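Local coordinates for protein geranyltranstransferase (Methylococcus capsulatus, PDB 3TS7) that probably makes farnesyl diphosphate by magnesium-dependent prenyl transfer, at residues M95-L100 / T106-Y111; I137-E142 / C200-G205. All blocks are in the same frame, centred on the assembly; numbering follows the deposited sequence.

Interaction 1 (M95-L100 / T106-Y111)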
loop_
_atom_site.group_PDB
_atom_site.type_symbol
_atom_site.label_atom_id
_atom_site.label_comp_id
_atom_site.label_asym_id
_atom_site.label_seq_id
_atom_site.Cartn_x
_atom_site.Cartn_y
_atom_site.Cartn_z
ATOM N N MET B 95 -12.228 2.549 -13.970
ATOM C CA MET B 95 -11.756 1.193 -14.269
ATOM C C MET B 95 -12.914 0.275 -14.653
ATOM O O MET B 95 -13.478 0.452 -15.733
ATOM C CB MET B 95 -10.865 0.635 -13.150
ATOM C CG MET B 95 -9.645 1.507 -12.899
ATOM S SD MET B 95 -8.162 0.668 -12.371
ATOM C CE MET B 95 -8.308 0.796 -10.603
ATOM N N ASP B 96 -13.285 -0.670 -13.784
ATOM C CA ASP B 96 -14.293 -1.688 -14.119
ATOM C C ASP B 96 -15.717 -1.153 -13.980
ATOM O O ASP B 96 -16.649 -1.722 -14.557
ATOM C CB ASP B 96 -14.133 -2.975 -13.277
ATOM C CG ASP B 96 -12.746 -3.623 -13.408
ATOM O OD1 ASP B 96 -11.901 -3.169 -14.221
ATOM O OD2 ASP B 96 -12.501 -4.610 -12.679
ATOM N N ASP B 97 -15.871 -0.073 -13.207
ATOM C CA ASP B 97 -17.152 0.632 -13.013
ATOM C C ASP B 97 -18.284 -0.282 -12.509
ATOM O O ASP B 97 -19.378 -0.317 -13.074
ATOM C CB ASP B 97 -17.542 1.398 -14.293
ATOM C CG ASP B 97 -18.615 2.452 -14.061
ATOM O OD1 ASP B 97 -19.269 2.838 -15.055
ATOM O OD2 ASP B 97 -18.816 2.881 -12.904
ATOM N N ASP B 98 -18.010 -1.034 -11.450
ATOM C CA ASP B 98 -19.026 -1.904 -10.859
ATOM C C ASP B 98 -19.891 -1.122 -9.887
ATOM O O ASP B 98 -19.375 -0.417 -9.022
ATOM C CB ASP B 98 -18.383 -3.095 -10.137
ATOM C CG ASP B 98 -17.697 -4.073 -11.092
ATOM O OD1 ASP B 98 -17.377 -3.700 -12.246
ATOM O OD2 ASP B 98 -17.474 -5.231 -10.679
ATOM N N ASP B 99 -21.206 -1.254 -10.030
ATOM C CA ASP B 99 -22.161 -0.598 -9.134
ATOM C C ASP B 99 -22.614 -1.504 -7.990
ATOM O O ASP B 99 -23.187 -1.033 -7.005
ATOM C CB ASP B 99 -23.370 -0.086 -9.924
ATOM C CG ASP B 99 -22.994 0.981 -10.940
ATOM O OD1 ASP B 99 -23.700 1.090 -11.963
ATOM O OD2 ASP B 99 -21.991 1.703 -10.722
ATOM N N LEU B 100 -22.347 -2.800 -8.130
ATOM C CA LEU B 100 -22.791 -3.809 -7.174
ATOM C C LEU B 100 -21.709 -4.857 -6.928
ATOM O O LEU B 100 -20.923 -5.171 -7.824
ATOM C CB LEU B 100 -24.075 -4.488 -7.669
ATOM C CG LEU B 100 -25.431 -3.956 -7.190
ATOM C CD1 LEU B 100 -26.430 -3.892 -8.350
ATOM C CD2 LEU B 100 -25.981 -4.790 -6.020
ATOM N N THR B 106 -21.422 -1.078 -4.180
ATOM C CA THR B 106 -19.958 -0.970 -4.062
ATOM C C THR B 106 -19.554 0.249 -3.221
ATOM O O THR B 106 -20.371 1.145 -2.992
ATOM C CB THR B 106 -19.269 -0.885 -5.441
ATOM O OG1 THR B 106 -19.956 0.064 -6.267
ATOM C CG2 THR B 106 -19.246 -2.246 -6.136
ATOM N N CYS B 107 -18.299 0.277 -2.772
ATOM C CA CYS B 107 -17.813 1.316 -1.849
ATOM C C CYS B 107 -18.004 2.754 -2.352
ATOM O O CYS B 107 -18.385 3.632 -1.574
ATOM C CB CYS B 107 -16.347 1.067 -1.497
ATOM S SG CYS B 107 -15.742 2.027 -0.093
ATOM N N HIS B 108 -17.746 2.989 -3.639
ATOM C CA HIS B 108 -17.947 4.312 -4.234
ATOM C C HIS B 108 -19.425 4.701 -4.390
ATOM O O HIS B 108 -19.759 5.883 -4.323
ATOM C CB HIS B 108 -17.199 4.453 -5.565
ATOM C CG HIS B 108 -17.743 3.596 -6.664
ATOM N ND1 HIS B 108 -18.457 4.112 -7.724
ATOM C CD2 HIS B 108 -17.675 2.260 -6.872
ATOM C CE1 HIS B 108 -18.810 3.130 -8.535
ATOM N NE2 HIS B 108 -18.343 1.997 -8.043
ATOM N N LYS B 109 -20.298 3.719 -4.595
ATOM C CA LYS B 109 -21.741 3.980 -4.637
ATOM C C LYS B 109 -22.282 4.235 -3.245
ATOM O O LYS B 109 -23.017 5.195 -3.038
ATOM C CB LYS B 109 -22.515 2.830 -5.300
ATOM C CG LYS B 109 -22.457 2.827 -6.814
ATOM C CD LYS B 109 -23.051 4.091 -7.412
ATOM C CE LYS B 109 -22.376 4.424 -8.732
ATOM N NZ LYS B 109 -23.192 5.339 -9.572
ATOM N N ALA B 110 -21.892 3.384 -2.296
ATOM C CA ALA B 110 -22.383 3.434 -0.916
ATOM C C ALA B 110 -21.900 4.654 -0.131
ATOM O O ALA B 110 -22.546 5.056 0.840
ATOM C CB ALA B 110 -22.006 2.162 -0.183
ATOM N N TYR B 111 -20.753 5.207 -0.534
ATOM C CA TYR B 111 -20.195 6.432 0.055
ATOM C C TYR B 111 -20.012 7.484 -1.043
ATOM O O TYR B 111 -20.985 8.099 -1.484
ATOM C CB TYR B 111 -18.890 6.144 0.834
ATOM C CG TYR B 111 -19.127 5.259 2.049
ATOM C CD1 TYR B 111 -19.344 5.812 3.315
ATOM C CD2 TYR B 111 -19.181 3.863 1.921
ATOM C CE1 TYR B 111 -19.593 4.996 4.421
ATOM C CE2 TYR B 111 -19.434 3.051 3.006
ATOM C CZ TYR B 111 -19.630 3.616 4.254
ATOM O OH TYR B 111 -19.879 2.789 5.318
#
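T106 and H108 close on a single acceptor, the backbone carbonyl oxygen of D98. The T106 hydroxyl OG1 donates to D98 O at 2.9 Å, and H108 NE2 donates to the same D98 O at 2.8 Å with an N-H...O angle of 157°. The two donors arrive from opposite faces of the peptide plane, both well tilted from it, while the oxygen lies at the edge of the imidazole, near the ring plane. T106 chi1 (47°) sets OG1 between its own backbone N and carbonyl carbon, turning the hydroxyl to D98; although T106 occupies the N-cap position of helix 107-110, it makes no capping bond. Its methyl CG2 rests against the L100 carbonyl carbon at 3.7 Å, and T106 N adds a weak bond to D99 O.

Farther out, K109 and D99 meet more loosely. The lysine chain, bent at chi2, brings CE within 3.4 Å of D99 OD2, but NZ stays 4.0 Å from that same D99 OD2, a long salt bridge. K109 CG also lies over one face of the H108 ring, offset toward its rim. Behind the contact, T106 packs on D91 and R101, and H108 on L92 and P93, while D96 is tied to D90 through the backbone.

The 95-100 segment begins at the end of the first aspartate-rich motif, DDxxxxD, which starts at D90 and ends at D96 and in this family binds diphosphate through magnesium. The D98 carbonyl is gripped by two side chains, fixing the loop directly after the motif to the short helix. With D99 OD2 only 4.5 Å from H108 NE2, the carboxylate would probably favour a positively charged imidazole to some degree, although the bond to D98 O needs only a proton on NE2.

Interaction 2 (I137-E142 / C200-G205). With PO4 (phosphate ion), chain G.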
loop_
_atom_site.group_PDB
_atom_site.type_symbol
_atom_site.label_atom_id
_atom_site.label_comp_id
_atom_site.label_asym_id
_atom_site.label_seq_id
_atom_site.Cartn_x
_atom_site.Cartn_y
_atom_site.Cartn_z
ATOM N N ILE B 137 2.121 -12.445 15.059
ATOM C CA ILE B 137 2.989 -13.054 14.050
ATOM C C ILE B 137 4.353 -13.301 14.664
ATOM O O ILE B 137 5.346 -12.632 14.332
ATOM C CB ILE B 137 3.111 -12.218 12.732
ATOM C CG1 ILE B 137 1.754 -11.641 12.321
ATOM C CG2 ILE B 137 3.699 -13.090 11.591
ATOM C CD1 ILE B 137 1.814 -10.726 11.058
ATOM N N ALA B 138 4.408 -14.279 15.567
ATOM C CA ALA B 138 5.604 -14.508 16.380
ATOM C C ALA B 138 6.634 -15.361 15.633
ATOM O O ALA B 138 6.789 -16.563 15.885
ATOM C CB ALA B 138 5.215 -15.125 17.739
ATOM N N VAL B 139 7.324 -14.726 14.684
ATOM C CA VAL B 139 8.313 -15.386 13.846
ATOM C C VAL B 139 9.618 -14.589 13.929
ATOM O O VAL B 139 9.607 -13.460 14.405
ATOM C CB VAL B 139 7.837 -15.442 12.358
ATOM C CG1 VAL B 139 6.456 -16.080 12.232
ATOM C CG2 VAL B 139 7.839 -14.051 11.732
ATOM N N PRO B 140 10.746 -15.167 13.477
ATOM C CA PRO B 140 12.007 -14.428 13.491
ATOM C C PRO B 140 11.964 -13.191 12.597
ATOM O O PRO B 140 11.155 -13.119 11.657
ATOM C CB PRO B 140 13.015 -15.445 12.951
ATOM C CG PRO B 140 12.437 -16.770 13.337
ATOM C CD PRO B 140 10.958 -16.608 13.216
ATOM N N ALA B 141 12.805 -12.216 12.933
ATOM C CA ALA B 141 12.862 -10.937 12.234
ATOM C C ALA B 141 12.994 -11.107 10.712
ATOM O O ALA B 141 12.233 -10.496 9.961
ATOM C CB ALA B 141 14.011 -10.091 12.790
ATOM N N GLU B 142 13.932 -11.957 10.273
ATOM C CA GLU B 142 14.135 -12.221 8.847
ATOM C C GLU B 142 12.901 -12.712 8.109
ATOM O O GLU B 142 12.659 -12.320 6.962
ATOM C CB GLU B 142 15.296 -13.190 8.600
ATOM C CG GLU B 142 16.676 -12.582 8.816
ATOM C CD GLU B 142 16.920 -11.255 8.079
ATOM O OE1 GLU B 142 16.334 -10.994 7.001
ATOM O OE2 GLU B 142 17.739 -10.462 8.586
ATOM N N CYS B 200 4.229 -20.347 4.528
ATOM C CA CYS B 200 5.522 -21.000 4.504
ATOM C C CYS B 200 6.579 -20.264 5.331
ATOM O O CYS B 200 7.365 -20.900 6.043
ATOM C CB CYS B 200 5.996 -21.205 3.061
ATOM S SG CYS B 200 4.994 -22.424 2.117
ATOM N N LEU B 201 6.565 -18.928 5.273
ATOM C CA LEU B 201 7.518 -18.105 6.032
ATOM C C LEU B 201 7.255 -18.112 7.549
ATOM O O LEU B 201 8.124 -17.715 8.321
ATOM C CB LEU B 201 7.527 -16.659 5.500
ATOM C CG LEU B 201 8.167 -16.451 4.123
ATOM C CD1 LEU B 201 7.729 -15.097 3.485
ATOM C CD2 LEU B 201 9.691 -16.602 4.172
ATOM N N ALA B 202 6.058 -18.524 7.962
ATOM C CA ALA B 202 5.760 -18.717 9.393
ATOM C C ALA B 202 6.183 -20.097 9.935
ATOM O O ALA B 202 5.867 -20.452 11.096
ATOM C CB ALA B 202 4.297 -18.442 9.668
ATOM N N ARG B 203 6.898 -20.864 9.104
ATOM C CA ARG B 203 7.470 -22.152 9.505
ATOM C C ARG B 203 8.983 -22.041 9.437
ATOM O O ARG B 203 9.569 -22.297 8.394
ATOM C CB ARG B 203 7.005 -23.287 8.588
ATOM C CG ARG B 203 6.979 -24.715 9.208
ATOM C CD ARG B 203 8.348 -25.237 9.617
ATOM N NE ARG B 203 8.635 -26.570 9.098
ATOM C CZ ARG B 203 9.801 -27.199 9.236
ATOM N NH1 ARG B 203 9.972 -28.409 8.717
ATOM N NH2 ARG B 203 10.797 -26.624 9.892
ATOM N N PRO B 204 9.632 -21.690 10.561
ATOM C CA PRO B 204 11.090 -21.501 10.517
ATOM C C PRO B 204 11.848 -22.738 9.981
ATOM O O PRO B 204 11.589 -23.864 10.408
ATOM C CB PRO B 204 11.442 -21.189 11.984
ATOM C CG PRO B 204 10.151 -20.554 12.531
ATOM C CD PRO B 204 9.069 -21.382 11.892
ATOM N N GLY B 205 12.722 -22.527 8.998
ATOM C CA GLY B 205 13.556 -23.602 8.473
ATOM C C GLY B 205 12.926 -24.578 7.478
ATOM O O GLY B 205 13.584 -25.535 7.071
HETATM P P PO4 G . 6.638 -29.809 7.212
HETATM O O1 PO4 G . 6.581 -28.479 7.949
HETATM O O2 PO4 G . 5.992 -30.888 8.064
HETATM O O3 PO4 G . 5.885 -29.724 5.900
HETATM O O4 PO4 G . 8.097 -30.126 6.929
#
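V139 and A202 bring the two backbones nearest, their CA atoms 6.1 Å apart, where the loop leading into helix 141-155 passes the end of helix 177-201; no hydrogen bond joins them. An inverse gamma turn centred on A138, closed by V139 N to I137 O, shapes the first segment. The V139 side chain points at A202: chi1 of -54° places CG1 anti to the carbonyl carbon, and this one methyl touches A202 CA at 3.9 Å and A202 CB at 4.1 Å. Beside it the prolines P140 and P204 cross at about a right angle, with P140 CD 4.1 Å from P204 CG.

R203 turns away from this apolar seam. R203 NE donates to phosphate O1 at 3.0 Å and R203 NH1 to phosphate O4 at 3.1 Å. R203 NH2 reaches back to P204 O at 2.9 Å, and these bonds together limit rotation of the guanidinium. Q210 also binds this ion, probably a crystallisation component.

Around the contact, L201 packs on A146, M147 and T150 of helix 141-155 and on F211 of helix 208-237, and A141 meets E142 of the second subunit.

Overall arrangement
Interactions 1 and 2 lie on opposite sides of the chain's centre, 38 Å apart between centres and about 24 Å between nearest atoms, so they do not touch. They follow in series along the sequence: interaction 1 closes within the loop and short helix after helix 73-90, before interaction 2 joins the start of helix 141-155 to the end of helix 177-201. All four segments belong to the polyprenyl synthetase region of an all-helical fold. Interaction 1 borders the aspartate-rich motif, at the end of the helices where this family binds its diphosphates, whereas interaction 2 ties helix ends together at the far side, remote from that motif.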